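Thermoresistant glucokinase (Janibacter sp. HTCC2649, PDB 4EUN) probably phosphorylates gluconate or a related sugar substrate with ATP, as a kinase of the P-loop fold. Local coordinates at residues F57-A62 with I105-A110; T71-I76 with H148-S153; S125-H130 with D168-V173. One frame throughout, in Å; residues are numbered along the deposited sequence. Where two conformers were deposited one is given.

Overall arrangement
From the N terminus, the chain first lays down the sheet strand 31-35 and the probable P-loop. Interaction 1 closes the first loop, setting residues 105-110 beside 57-62 after 42 intervening residues that are mostly helical. Interaction 2 crosses it: residues 71-76 lie within that loop, yet they wait for 148-153, beyond its end. Interaction 3 opens at 125-130 after interaction 1 has closed, and ends at 168-173, so it crosses interaction 2. Interactions 1 and 3 belong to one parallel sheet, on either side of strand 31-35, with centres about 15 Å apart. Interaction 2 ties the end of helix 66-73 to the loop between helices 135-142 and 155-161 and touches interaction 1 through Asp61 and Phe149.

Interaction 1. Residues F57-A62 with I105-A110; sequences FAEADA and IITCSA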
loop_
_atom_site.group_PDB
_atom_site.type_symbol
_atom_site.label_atom_id
_atom_site.label_comp_id
_atom_site.label_asym_id
_atom_site.label_seq_id
_atom_site.Cartn_x
_atom_site.Cartn_y
_atom_site.Cartn_z
ATOM N N PHE A 57 -1.073 -2.997 6.383
ATOM C CA PHE A 57 -0.805 -3.222 4.967
ATOM C C PHE A 57 0.377 -2.386 4.497
ATOM O O PHE A 57 0.481 -1.204 4.815
ATOM C CB PHE A 57 -2.058 -2.875 4.156
ATOM C CG PHE A 57 -1.820 -2.764 2.675
ATOM C CD1 PHE A 57 -1.368 -3.852 1.939
ATOM C CD2 PHE A 57 -2.074 -1.575 2.015
ATOM C CE1 PHE A 57 -1.156 -3.734 0.583
ATOM C CE2 PHE A 57 -1.875 -1.461 0.655
ATOM C CZ PHE A 57 -1.415 -2.544 -0.061
ATOM N N ALA A 58 1.270 -3.006 3.727
ATOM C CA ALA A 58 2.328 -2.259 3.052
ATOM C C ALA A 58 2.569 -2.838 1.667
ATOM O O ALA A 58 2.378 -4.026 1.431
ATOM C CB ALA A 58 3.612 -2.295 3.851
ATOM N N GLU A 59 3.015 -1.972 0.765
ATOM C CA GLU A 59 3.323 -2.354 -0.600
ATOM C C GLU A 59 4.830 -2.540 -0.701
ATOM O O GLU A 59 5.581 -1.592 -0.483
ATOM C CB GLU A 59 2.869 -1.224 -1.519
ATOM C CG GLU A 59 2.059 -1.695 -2.696
ATOM C CD GLU A 59 2.900 -2.482 -3.666
ATOM O OE1 GLU A 59 2.397 -3.480 -4.223
ATOM O OE2 GLU A 59 4.072 -2.098 -3.870
ATOM N N ALA A 60 5.274 -3.760 -1.009
ATOM C CA ALA A 60 6.704 -4.069 -0.979
ATOM C C ALA A 60 7.551 -3.288 -1.985
ATOM O O ALA A 60 8.723 -3.036 -1.719
ATOM C CB ALA A 60 6.953 -5.573 -1.141
ATOM N N ASP A 61 6.979 -2.887 -3.120
ATOM C CA ASP A 61 7.784 -2.177 -4.117
ATOM C C ASP A 61 8.292 -0.841 -3.568
ATOM O O ASP A 61 9.266 -0.300 -4.071
ATOM C CB ASP A 61 7.022 -1.954 -5.431
ATOM C CG ASP A 61 7.124 -3.126 -6.378
ATOM O OD1 ASP A 61 8.007 -3.987 -6.175
ATOM O OD2 ASP A 61 6.333 -3.175 -7.350
ATOM N N ALA A 62 7.636 -0.292 -2.546
ATOM C CA ALA A 62 8.073 0.990 -2.024
ATOM C C ALA A 62 9.427 0.858 -1.335
ATOM O O ALA A 62 10.136 1.847 -1.162
ATOM C CB ALA A 62 7.028 1.559 -1.055
ATOM N N ILE A 105 0.685 -7.356 6.660
ATOM C CA ILE A 105 0.451 -8.010 5.375
ATOM C C ILE A 105 1.051 -7.133 4.284
ATOM O O ILE A 105 0.781 -5.933 4.207
ATOM C CB ILE A 105 -1.050 -8.317 5.124
ATOM C CG1 ILE A 105 -1.243 -9.048 3.795
ATOM C CG2 ILE A 105 -1.923 -7.040 5.189
ATOM C CD1 ILE A 105 -2.625 -9.692 3.679
ATOM N N ILE A 106 1.884 -7.729 3.434
ATOM C CA ILE A 106 2.531 -6.974 2.369
ATOM C C ILE A 106 2.259 -7.627 1.028
ATOM O O ILE A 106 2.107 -8.844 0.941
ATOM C CB ILE A 106 4.059 -6.847 2.584
ATOM C CG1 ILE A 106 4.751 -8.195 2.480
ATOM C CG2 ILE A 106 4.361 -6.193 3.940
ATOM C CD1 ILE A 106 6.260 -8.099 2.658
ATOM N N THR A 107 2.208 -6.813 -0.024
ATOM C CA THR A 107 2.125 -7.351 -1.379
ATOM C C THR A 107 3.514 -7.410 -1.979
ATOM O O THR A 107 4.256 -6.438 -1.881
ATOM C CB THR A 107 1.258 -6.460 -2.259
ATOM O OG1 THR A 107 1.690 -5.101 -2.117
ATOM C CG2 THR A 107 -0.195 -6.542 -1.832
ATOM N N CYS A 108 3.856 -8.541 -2.596
ATOM C CA CYS A 108 5.121 -8.699 -3.316
ATOM C C CYS A 108 4.869 -9.168 -4.741
ATOM O O CYS A 108 3.925 -9.915 -4.993
ATOM C CB CYS A 108 5.998 -9.766 -2.656
ATOM S SG CYS A 108 6.667 -9.312 -1.062
ATOM N N SER A 109 5.743 -8.776 -5.666
ATOM C CA SER A 109 5.748 -9.364 -7.005
ATOM C C SER A 109 6.283 -10.798 -6.935
ATOM O O SER A 109 6.294 -11.412 -5.868
ATOM C CB SER A 109 6.594 -8.516 -7.950
ATOM O OG SER A 109 7.829 -8.190 -7.345
ATOM N N ALA A 110 6.714 -11.349 -8.074
ATOM C CA ALA A 110 7.107 -12.758 -8.133
ATOM C C ALA A 110 8.288 -13.060 -7.218
ATOM O O ALA A 110 9.260 -12.304 -7.173
ATOM C CB ALA A 110 7.441 -13.148 -9.542
HETATM O O HOH W 1 6.781 -6.330 -4.921
HETATM O O HOH W 2 8.967 -6.000 -7.802
#
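Phe57 to Glu59 and Ile105 to Thr107 pair as parallel neighbours in the central sheet of what is probably a P-loop kinase, their segment axes 21° apart. The ladder alternates: Ala58 N donates to Ile105 O at 3.0 Å, Ala58 O takes Thr107 N, and Ala60 N returns to Thr107 O, carrying the pairing into the 3-10 turn. On the face of Phe57, Glu59 and Thr107, the threonine splits its branches. In one of two Glu59 conformers, Thr107 OG1 donates to Glu59 OE1 at 2.8 Å from above the carboxylate plane; with a second conformer present, this bond is doubtful. In that same conformer a bend at chi2 (-69°) helps bring the carboxylate over, and OE2 receives Asp61 N. Thr107 CG2 reaches the edge of the Phe57 ring, 3.8 Å from CE1. Beyond the strands, one water bridges Asp61 OD1 to Ser109 N. A sulfate, probably from the crystallisation liquor, lies about 5 Å from the Glu59 side chain, consistent with a phosphate pocket at the probable P-loop. Helix 42-53 covers the Thr107 face through Lys42 and Ala46, Trp93 of helix 80-99 packs against Ala58 and Ile106, and strand 31-35 continues the sheet beyond 105-108.

Interaction 2. Residues T71-I76 with H148-S153; sequences TMQRGI and HFMPAS
The ring of Phe149 and the side-chain amide of Gln73 meet obliquely, their planes 65° apart, with NE2 3.4 Å from ring atom CD1. One face of the ring is covered by its own neighbour: the CE methyl of Met150 sits 3.5 Å above the plane, displaced toward the rim. At another part of the ring, CE2 packs against Asp61. The amide's hydrogen bond goes to the backbone. Gln73 NE2 donates to Phe149 O at 3.0 Å, in the carbonyl plane and on a lone pair, with the acceptor also lying close to the plane of the amide. Gln73 is extended beyond CG (chi2 -177°), which carries the amide across from the last turn of the helix to the loop. Met150 folds back instead, bent at chi2 and chi3; its SD comes within 3.6 Å of Met72 CB, while its CE rests against Gln73 CG, so this one methyl is shared between the ring and the glutamine stem. The Pro151 ring sits against the backbone carbonyls at the helix end, CD 3.4 Å from Met72 O. The helix ends here in a Schellman motif, Gly75 taking positive phi, and a water donates to Gly75 O at 2.6 Å and, weakly, to Ser153 O. Val102 of the second subunit packs on Gln73, and Glu56 of the second subunit on Phe149. Chemically, the one direct hydrogen bond between the two segments gives the contact its direction, while van der Waals contacts of Met150 and Pro151 fill in round it beside the subunit interface.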
loop_
_atom_site.group_PDB
_atom_site.type_symbol
_atom_site.label_atom_id
_atom_site.label_comp_id
_atom_site.label_asym_id
_atom_site.label_seq_id
_atom_site.Cartn_x
_atom_site.Cartn_y
_atom_site.Cartn_z
ATOM N N THR A 71 14.601 0.834 -13.432
ATOM C CA THR A 71 15.172 -0.223 -14.276
ATOM C C THR A 71 14.066 -1.154 -14.752
ATOM O O THR A 71 13.981 -1.477 -15.939
ATOM C CB THR A 71 16.247 -1.009 -13.506
ATOM O OG1 THR A 71 17.334 -0.127 -13.198
ATOM C CG2 THR A 71 16.776 -2.166 -14.342
ATOM N N MET A 72 13.202 -1.574 -13.833
ATOM C CA MET A 72 12.083 -2.431 -14.192
ATOM C C MET A 72 11.099 -1.713 -15.096
ATOM O O MET A 72 10.534 -2.320 -16.001
ATOM C CB MET A 72 11.370 -2.962 -12.948
ATOM C CG MET A 72 12.206 -3.909 -12.155
ATOM S SD MET A 72 11.252 -4.656 -10.822
ATOM C CE MET A 72 11.203 -3.302 -9.646
ATOM N N GLN A 73 10.892 -0.418 -14.869
ATOM C CA GLN A 73 9.949 0.314 -15.710
ATOM C C GLN A 73 10.395 0.413 -17.170
ATOM O O GLN A 73 9.569 0.626 -18.061
ATOM C CB GLN A 73 9.654 1.701 -15.144
ATOM C CG GLN A 73 8.753 1.640 -13.919
ATOM C CD GLN A 73 8.415 3.014 -13.402
ATOM O OE1 GLN A 73 9.267 3.902 -13.383
ATOM N NE2 GLN A 73 7.162 3.207 -13.001
ATOM N N ARG A 74 11.698 0.290 -17.409
ATOM C CA ARG A 74 12.204 0.272 -18.785
ATOM C C ARG A 74 12.130 -1.122 -19.392
ATOM O O ARG A 74 12.447 -1.306 -20.569
ATOM C CB ARG A 74 13.635 0.826 -18.872
ATOM C CG ARG A 74 13.720 2.299 -18.502
ATOM C CD ARG A 74 15.030 2.956 -18.904
ATOM N NE ARG A 74 16.188 2.206 -18.425
ATOM C CZ ARG A 74 16.681 2.284 -17.194
ATOM N NH1 ARG A 74 16.119 3.082 -16.298
ATOM N NH2 ARG A 74 17.744 1.565 -16.863
ATOM N N GLY A 75 11.712 -2.100 -18.592
ATOM C CA GLY A 75 11.520 -3.459 -19.077
ATOM C C GLY A 75 12.673 -4.401 -18.797
ATOM O O GLY A 75 12.738 -5.500 -19.365
ATOM N N ILE A 76 13.590 -3.986 -17.926
ATOM C CA ILE A 76 14.743 -4.829 -17.606
ATOM C C ILE A 76 14.459 -5.576 -16.316
ATOM O O ILE A 76 14.218 -4.954 -15.287
ATOM C CB ILE A 76 16.007 -3.999 -17.377
ATOM C CG1 ILE A 76 16.370 -3.187 -18.618
ATOM C CG2 ILE A 76 17.153 -4.880 -16.944
ATOM C CD1 ILE A 76 16.301 -1.721 -18.370
ATOM N N HIS A 148 0.009 1.828 -16.652
ATOM C CA HIS A 148 0.700 0.717 -16.023
ATOM C C HIS A 148 1.937 1.206 -15.300
ATOM O O HIS A 148 2.723 1.992 -15.833
ATOM C CB HIS A 148 1.058 -0.368 -17.042
ATOM C CG HIS A 148 -0.137 -1.011 -17.673
ATOM N ND1 HIS A 148 -0.470 -0.828 -18.996
ATOM C CD2 HIS A 148 -1.094 -1.814 -17.149
ATOM C CE1 HIS A 148 -1.574 -1.503 -19.267
ATOM N NE2 HIS A 148 -1.972 -2.109 -18.163
ATOM N N PHE A 149 2.093 0.736 -14.071
ATOM C CA PHE A 149 3.267 1.042 -13.279
ATOM C C PHE A 149 4.470 0.286 -13.854
ATOM O O PHE A 149 5.584 0.816 -13.915
ATOM C CB PHE A 149 2.983 0.660 -11.824
ATOM C CG PHE A 149 4.165 0.775 -10.926
ATOM C CD1 PHE A 149 4.901 1.954 -10.869
ATOM C CD2 PHE A 149 4.538 -0.295 -10.124
ATOM C CE1 PHE A 149 6.011 2.050 -10.043
ATOM C CE2 PHE A 149 5.632 -0.201 -9.281
ATOM C CZ PHE A 149 6.369 0.971 -9.238
ATOM N N MET A 150 4.226 -0.937 -14.317
ATOM C CA MET A 150 5.271 -1.769 -14.917
ATOM C C MET A 150 4.876 -2.183 -16.327
ATOM O O MET A 150 3.692 -2.366 -16.617
ATOM C CB MET A 150 5.507 -3.018 -14.062
ATOM C CG MET A 150 6.172 -2.720 -12.731
ATOM S SD MET A 150 7.889 -2.247 -12.993
ATOM C CE MET A 150 8.177 -1.118 -11.638
ATOM N N PRO A 151 5.869 -2.353 -17.210
ATOM C CA PRO A 151 5.535 -2.680 -18.600
ATOM C C PRO A 151 5.028 -4.106 -18.738
ATOM O O PRO A 151 5.471 -4.989 -18.008
ATOM C CB PRO A 151 6.877 -2.532 -19.335
ATOM C CG PRO A 151 7.928 -2.609 -18.255
ATOM C CD PRO A 151 7.297 -2.045 -17.023
ATOM N N ALA A 152 4.095 -4.316 -19.660
ATOM C CA ALA A 152 3.545 -5.631 -19.927
ATOM C C ALA A 152 4.622 -6.640 -20.301
ATOM O O ALA A 152 4.451 -7.838 -20.076
ATOM C CB ALA A 152 2.494 -5.545 -21.022
ATOM N N SER A 153 5.716 -6.155 -20.888
ATOM C CA SER A 153 6.786 -7.032 -21.360
ATOM C C SER A 153 7.478 -7.769 -20.218
ATOM O O SER A 153 8.148 -8.778 -20.448
ATOM C CB SER A 153 7.819 -6.244 -22.173
ATOM O OG SER A 153 8.535 -5.348 -21.340
HETATM O O HOH W 3 11.046 -7.129 -20.366
#

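Interaction 3. Residues S125-H130 with D168-V173; sequences SVDFLH and DESGIV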
loop_
_atom_site.group_PDB
_atom_site.type_symbol
_atom_site.label_atom_id
_atom_site.label_comp_id
_atom_site.label_asym_id
_atom_site.label_seq_id
_atom_site.Cartn_x
_atom_site.Cartn_y
_atom_site.Cartn_z
ATOM N N SER A 125 7.284 -15.936 11.774
ATOM C CA SER A 125 6.641 -16.785 10.773
ATOM C C SER A 125 6.203 -15.921 9.602
ATOM O O SER A 125 5.999 -14.716 9.759
ATOM C CB SER A 125 5.420 -17.499 11.353
ATOM O OG SER A 125 4.450 -16.559 11.790
ATOM N N VAL A 126 6.076 -16.533 8.424
ATOM C CA VAL A 126 5.499 -15.858 7.263
ATOM C C VAL A 126 4.551 -16.783 6.496
ATOM O O VAL A 126 4.927 -17.895 6.103
ATOM C CB VAL A 126 6.568 -15.316 6.287
ATOM C CG1 VAL A 126 5.901 -14.479 5.195
ATOM C CG2 VAL A 126 7.593 -14.464 7.013
ATOM N N ASP A 127 3.322 -16.317 6.290
ATOM C CA ASP A 127 2.324 -17.083 5.553
ATOM C C ASP A 127 2.128 -16.449 4.197
ATOM O O ASP A 127 2.006 -15.234 4.091
ATOM C CB ASP A 127 0.991 -17.090 6.309
ATOM C CG ASP A 127 1.102 -17.708 7.686
ATOM O OD1 ASP A 127 1.574 -18.864 7.795
ATOM O OD2 ASP A 127 0.722 -17.028 8.661
ATOM N N PHE A 128 2.102 -17.267 3.146
ATOM C CA PHE A 128 2.018 -16.734 1.796
ATOM C C PHE A 128 0.663 -16.973 1.167
ATOM O O PHE A 128 0.110 -18.065 1.266
ATOM C CB PHE A 128 3.116 -17.367 0.917
ATOM C CG PHE A 128 4.488 -16.896 1.271
ATOM C CD1 PHE A 128 5.205 -17.499 2.299
ATOM C CD2 PHE A 128 5.045 -15.806 0.609
ATOM C CE1 PHE A 128 6.470 -17.030 2.653
ATOM C CE2 PHE A 128 6.304 -15.336 0.952
ATOM C CZ PHE A 128 7.015 -15.947 1.974
ATOM N N LEU A 129 0.121 -15.937 0.535
ATOM C CA LEU A 129 -1.042 -16.091 -0.329
ATOM C C LEU A 129 -0.534 -15.900 -1.747
ATOM O O LEU A 129 -0.101 -14.813 -2.131
ATOM C CB LEU A 129 -2.117 -15.051 0.006
ATOM C CG LEU A 129 -2.605 -15.008 1.454
ATOM C CD1 LEU A 129 -3.552 -13.830 1.633
ATOM C CD2 LEU A 129 -3.289 -16.309 1.845
ATOM N N HIS A 130 -0.558 -16.971 -2.524
ATOM C CA HIS A 130 -0.022 -16.932 -3.883
ATOM C C HIS A 130 -1.158 -16.699 -4.884
ATOM O O HIS A 130 -1.934 -17.607 -5.178
ATOM C CB HIS A 130 0.705 -18.244 -4.171
ATOM C CG HIS A 130 1.186 -18.388 -5.581
ATOM N ND1 HIS A 130 1.603 -19.601 -6.086
ATOM C CD2 HIS A 130 1.327 -17.488 -6.582
ATOM C CE1 HIS A 130 1.967 -19.444 -7.348
ATOM N NE2 HIS A 130 1.807 -18.178 -7.678
ATOM N N ASP A 168 7.223 -27.537 2.501
ATOM C CA ASP A 168 7.633 -27.110 3.839
ATOM C C ASP A 168 7.370 -25.621 4.085
ATOM O O ASP A 168 7.745 -25.083 5.129
ATOM C CB ASP A 168 9.100 -27.448 4.099
ATOM C CG ASP A 168 10.030 -26.824 3.084
ATOM O OD1 ASP A 168 9.573 -26.508 1.962
ATOM O OD2 ASP A 168 11.228 -26.659 3.402
ATOM N N GLU A 169 6.721 -24.965 3.131
ATOM C CA GLU A 169 6.357 -23.565 3.301
ATOM C C GLU A 169 4.910 -23.446 3.751
ATOM O O GLU A 169 4.116 -24.369 3.584
ATOM C CB GLU A 169 6.538 -22.804 1.989
ATOM C CG GLU A 169 7.923 -22.894 1.396
ATOM C CD GLU A 169 8.082 -22.010 0.183
ATOM O OE1 GLU A 169 7.816 -22.482 -0.944
ATOM O OE2 GLU A 169 8.455 -20.835 0.347
ATOM N N SER A 170 4.564 -22.295 4.314
ATOM C CA SER A 170 3.187 -22.055 4.717
ATOM C C SER A 170 2.541 -21.145 3.695
ATOM O O SER A 170 2.896 -19.973 3.583
ATOM C CB SER A 170 3.130 -21.402 6.092
ATOM O OG SER A 170 1.810 -21.007 6.411
ATOM N N GLY A 171 1.602 -21.681 2.927
ATOM C CA GLY A 171 0.930 -20.863 1.940
ATOM C C GLY A 171 -0.212 -21.564 1.249
ATOM O O GLY A 171 -0.318 -22.794 1.304
ATOM N N ILE A 172 -1.078 -20.773 0.617
ATOM C CA ILE A 172 -2.106 -21.320 -0.265
ATOM C C ILE A 172 -2.158 -20.555 -1.583
ATOM O O ILE A 172 -1.739 -19.399 -1.661
ATOM C CB ILE A 172 -3.503 -21.262 0.370
ATOM C CG1 ILE A 172 -3.823 -19.836 0.804
ATOM C CG2 ILE A 172 -3.617 -22.267 1.514
ATOM C CD1 ILE A 172 -5.301 -19.590 1.042
ATOM N N VAL A 173 -2.673 -21.218 -2.617
ATOM C CA VAL A 173 -2.869 -20.597 -3.919
ATOM C C VAL A 173 -4.265 -19.985 -4.026
ATOM O O VAL A 173 -5.255 -20.587 -3.603
ATOM C CB VAL A 173 -2.649 -21.624 -5.060
ATOM C CG1 VAL A 173 -3.075 -21.045 -6.400
ATOM C CG2 VAL A 173 -1.201 -22.029 -5.116
HETATM O O HOH W 4 6.275 -19.932 4.995
#
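Asp127 and Ser170 meet at the start of strand 127-132: Ser170 OG donates to Asp127 OD1 at 2.6 Å, on the anti side and 17° out of the carboxylate plane. The hydroxyl swings opposite its own backbone N (chi1 172°) to get there. Next comes the ladder, in which Phe128 N bonds to Ser170 O and Ile172 N to Phe128 O. His130 N then reaches Ile172 O at 2.8 Å, almost straight at 175°. Ser170 O also lies at the edge of the Phe128 ring, close to its plane. A water joins Val126 O to Ser170 N, bridging the two segments beside the Asp127-Ser170 pair. Leu129 and Ile172 run side by side on one face, CD2 of the leucine to CG1 of the isoleucine at 3.7 Å; His130 and Val173 do the same on the other. Further out, Arg30 forms a salt bridge with the remaining oxygen of Asp127, Asp132 takes the hydrogen bond of His130 NE2, and helix 180-191 covers the leucine-isoleucine face through Ala187 and Trp190. Parallel pairing of this kind, with 171-175 as the outermost strand next to 127-132, completes the five-stranded 2-3-1-4-5 sheet of P-loop kinases resembling nucleoside monophosphate kinases.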